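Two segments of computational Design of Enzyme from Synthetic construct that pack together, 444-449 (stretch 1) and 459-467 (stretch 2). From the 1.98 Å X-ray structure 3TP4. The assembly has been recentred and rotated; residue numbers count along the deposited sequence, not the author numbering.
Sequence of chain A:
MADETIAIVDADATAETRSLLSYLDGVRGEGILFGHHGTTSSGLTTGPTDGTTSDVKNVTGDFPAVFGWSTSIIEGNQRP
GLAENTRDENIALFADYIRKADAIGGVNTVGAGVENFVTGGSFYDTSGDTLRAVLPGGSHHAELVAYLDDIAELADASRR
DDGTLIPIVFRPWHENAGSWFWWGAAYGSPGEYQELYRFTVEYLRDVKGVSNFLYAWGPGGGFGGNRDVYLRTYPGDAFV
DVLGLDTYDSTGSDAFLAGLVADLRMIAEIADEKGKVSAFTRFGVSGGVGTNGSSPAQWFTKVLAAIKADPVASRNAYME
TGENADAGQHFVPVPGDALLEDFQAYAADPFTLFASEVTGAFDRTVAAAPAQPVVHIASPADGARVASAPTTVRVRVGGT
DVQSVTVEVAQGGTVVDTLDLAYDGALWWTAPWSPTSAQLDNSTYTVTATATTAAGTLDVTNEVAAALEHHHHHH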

# COMPACT_ATOMS: atom_id res chain seq x y z
N THR A 444 -21.73 -27.12 0.35
CA THR A 444 -20.61 -26.61 1.12
C THR A 444 -19.49 -26.14 0.21
O THR A 444 -18.36 -26.60 0.34
N TYR A 445 -19.79 -25.22 -0.71
CA TYR A 445 -18.87 -24.95 -1.81
C TYR A 445 -19.02 -23.56 -2.43
O TYR A 445 -18.05 -22.83 -2.51
N THR A 446 -20.22 -23.18 -2.88
CA THR A 446 -20.45 -21.78 -3.23
C THR A 446 -21.31 -21.10 -2.16
O THR A 446 -22.36 -21.60 -1.76
N VAL A 447 -20.85 -19.94 -1.70
CA VAL A 447 -21.49 -19.21 -0.62
C VAL A 447 -21.88 -17.82 -1.15
O VAL A 447 -21.01 -17.00 -1.44
N THR A 448 -23.18 -17.59 -1.31
CA THR A 448 -23.65 -16.36 -1.94
C THR A 448 -24.41 -15.49 -0.94
O THR A 448 -25.44 -15.91 -0.41
N ALA A 449 -23.87 -14.30 -0.69
CA ALA A 449 -24.51 -13.33 0.20
C ALA A 449 -25.38 -12.38 -0.59
O ALA A 449 -24.94 -11.82 -1.60
N ASP A 459 -25.10 -8.47 -4.19
CA ASP A 459 -24.66 -9.83 -3.89
C ASP A 459 -23.22 -10.10 -4.26
O ASP A 459 -22.57 -9.32 -4.95
N VAL A 460 -22.73 -11.23 -3.76
CA VAL A 460 -21.35 -11.64 -3.95
C VAL A 460 -21.32 -13.13 -3.67
O VAL A 460 -22.09 -13.62 -2.85
N THR A 461 -20.44 -13.84 -4.38
CA THR A 461 -20.28 -15.28 -4.22
C THR A 461 -18.83 -15.65 -3.92
O THR A 461 -17.91 -15.24 -4.63
N ASN A 462 -18.62 -16.39 -2.83
CA ASN A 462 -17.33 -16.98 -2.53
C ASN A 462 -17.37 -18.48 -2.79
O ASN A 462 -18.36 -19.15 -2.48
N GLU A 463 -16.29 -19.01 -3.35
CA GLU A 463 -16.18 -20.45 -3.57
C GLU A 463 -15.20 -21.04 -2.57
O GLU A 463 -14.03 -20.65 -2.53
N VAL A 464 -15.66 -21.96 -1.74
CA VAL A 464 -14.82 -22.48 -0.66
C VAL A 464 -14.85 -24.00 -0.58
O VAL A 464 -15.70 -24.66 -1.16
N ALA A 465 -13.91 -24.57 0.16
CA ALA A 465 -13.88 -26.02 0.34
C ALA A 465 -14.16 -26.36 1.79
O ALA A 465 -13.84 -25.59 2.68
N ALA A 466 -14.79 -27.51 2.02
CA ALA A 466 -14.95 -28.00 3.39
C ALA A 466 -14.08 -29.23 3.62
O ALA A 466 -13.99 -30.10 2.76
N ALA A 467 -13.44 -29.28 4.78
CA ALA A 467 -12.57 -30.39 5.12
C ALA A 467 -13.36 -31.69 5.27
O ALA A 467 -13.90 -32.23 4.30

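Neighbouring antiparallel strands illustrate a general rule of sheet architecture: the register of the backbone pairing sets which side chains come to lie beside one another. Here strand 446-449 runs against strand 459-463 with 162° between their N-to-C directions, and about 610 Å² of surface is buried between the two stretches.

The backbone ladder comes first. Val 447 and Asn 462 form a hydrogen-bonded pair, Val 447 N giving to Asn 462 O at 2.7 Å and Asn 462 N to Val 447 O at 2.8 Å, both nearly straight. Ala 449 and Val 460 form the next such pair, with Ala 449 N to Val 460 O at 2.9 Å and Val 460 N to Ala 449 O at 3.1 Å; these two are more bent. Beyond the paired strands, Val 464 N reaches Tyr 445 O at 2.7 Å. CA-H...O contacts accompany the ladder, as where Thr 461 CA lies 3.3 Å from Val 447 O.

Because successive residues of a strand alternate sides, this ladder sorts the side chains into two groups. One face carries Val 447, Ala 449, Val 460 and Asn 462, and its contacts are largely apolar. Ala 449 CB lies 3.9 Å from CG1 of Val 460, whose chi1 is p. Val 447, in the t rotamer, places its CG2 4.0 Å from CG2 of Val 464, which adopts m; the CA-to-CB bond of Val 464 points sideways, yet its methyl still meets its valine partner. Asn 462 begins on this face in rotamer m, but its end leads away from stretch 1, and its ND2 is hydrogen-bonded elsewhere in the structure.

The other face, bearing Thr 446, Thr 448, Thr 461 and Glu 463, is more polar. Thr 448 and Thr 461 are a non-hydrogen-bonded pair whose CA atoms are only 4.2 Å apart. Both side chains take m, and the hydroxyls meet in a hydrogen bond of 2.8 Å between Thr 448 OG1 and Thr 461 OG1, so the side chains supply a link where the backbone makes none. Diagonally across the strands, Thr 446 CB sits 4.1 Å from Thr 461 CG2. Thr 446 is in p, and its OG1 finds its hydrogen-bond partner elsewhere; toward Glu 463 it offers a methyl, CG2, 4.1 Å from OE2 of that residue, which is t at both chi1 and chi2.

Past the strand pairing, packing becomes less regular. The CA-to-CB bond of Tyr 445 points away overall, and chi1 falls between wells at -123°, yet the residue has 78 Å² covered by stretch 2. Val 464 O lies over one face of its ring, while Glu 463 CG approaches obliquely, 4.4 Å from Tyr 445 CD2. Thr 444, also off-rotamer at 125°, brings OG1 to 3.0 Å from CB of Ala 466, a tight contact involving a poorly ordered residue. Its carbonyl oxygen, Thr 444 O, is buried here without a polar partner.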

# COMPACT_ATOMS: atom_id res chain seq x y z
CB THR A 444 -20.05 -27.69 2.08
OG1 THR A 444 -18.65 -27.86 1.83
CG2 THR A 444 -20.74 -29.02 1.87
CB TYR A 445 -18.99 -26.03 -2.88
CG TYR A 445 -17.70 -26.73 -3.18
CD1 TYR A 445 -17.29 -27.83 -2.43
CD2 TYR A 445 -16.87 -26.29 -4.20
CE1 TYR A 445 -16.11 -28.47 -2.70
CE2 TYR A 445 -15.68 -26.92 -4.48
CZ TYR A 445 -15.31 -28.02 -3.72
OH TYR A 445 -14.12 -28.65 -4.00
CB THR A 446 -21.10 -21.59 -4.62
OG1 THR A 446 -22.46 -22.03 -4.59
CG2 THR A 446 -20.33 -22.38 -5.68
CB VAL A 447 -20.52 -19.06 0.57
CG1 VAL A 447 -21.19 -18.29 1.72
CG2 VAL A 447 -20.06 -20.42 1.04
CB THR A 448 -24.57 -16.66 -3.13
OG1 THR A 448 -23.83 -17.40 -4.11
CG2 THR A 448 -25.08 -15.37 -3.76
CB ALA A 449 -23.46 -12.55 0.97
CB ASP A 459 -25.59 -10.90 -4.48
CG ASP A 459 -25.79 -10.77 -5.98
OD1 ASP A 459 -24.88 -10.27 -6.68
OD2 ASP A 459 -26.86 -11.19 -6.46
CB VAL A 460 -20.42 -10.87 -3.00
CG1 VAL A 460 -20.79 -11.16 -1.53
CG2 VAL A 460 -18.96 -11.21 -3.30
CB THR A 461 -20.73 -16.05 -5.48
OG1 THR A 461 -22.12 -15.80 -5.71
CG2 THR A 461 -20.53 -17.55 -5.30
CB ASN A 462 -16.91 -16.74 -1.07
CG ASN A 462 -16.44 -15.33 -0.82
OD1 ASN A 462 -16.55 -14.45 -1.68
ND2 ASN A 462 -15.91 -15.10 0.39
CB GLU A 463 -15.73 -20.72 -5.01
CG GLU A 463 -16.02 -22.13 -5.48
CD GLU A 463 -16.17 -22.22 -6.99
OE1 GLU A 463 -15.76 -21.27 -7.70
OE2 GLU A 463 -16.71 -23.24 -7.47
CB VAL A 464 -15.24 -21.90 0.71
CG1 VAL A 464 -15.28 -20.37 0.66
CG2 VAL A 464 -16.57 -22.44 1.12
CB ALA A 465 -12.54 -26.58 -0.10
CB ALA A 466 -16.41 -28.31 3.70
CB ALA A 467 -11.78 -30.09 6.39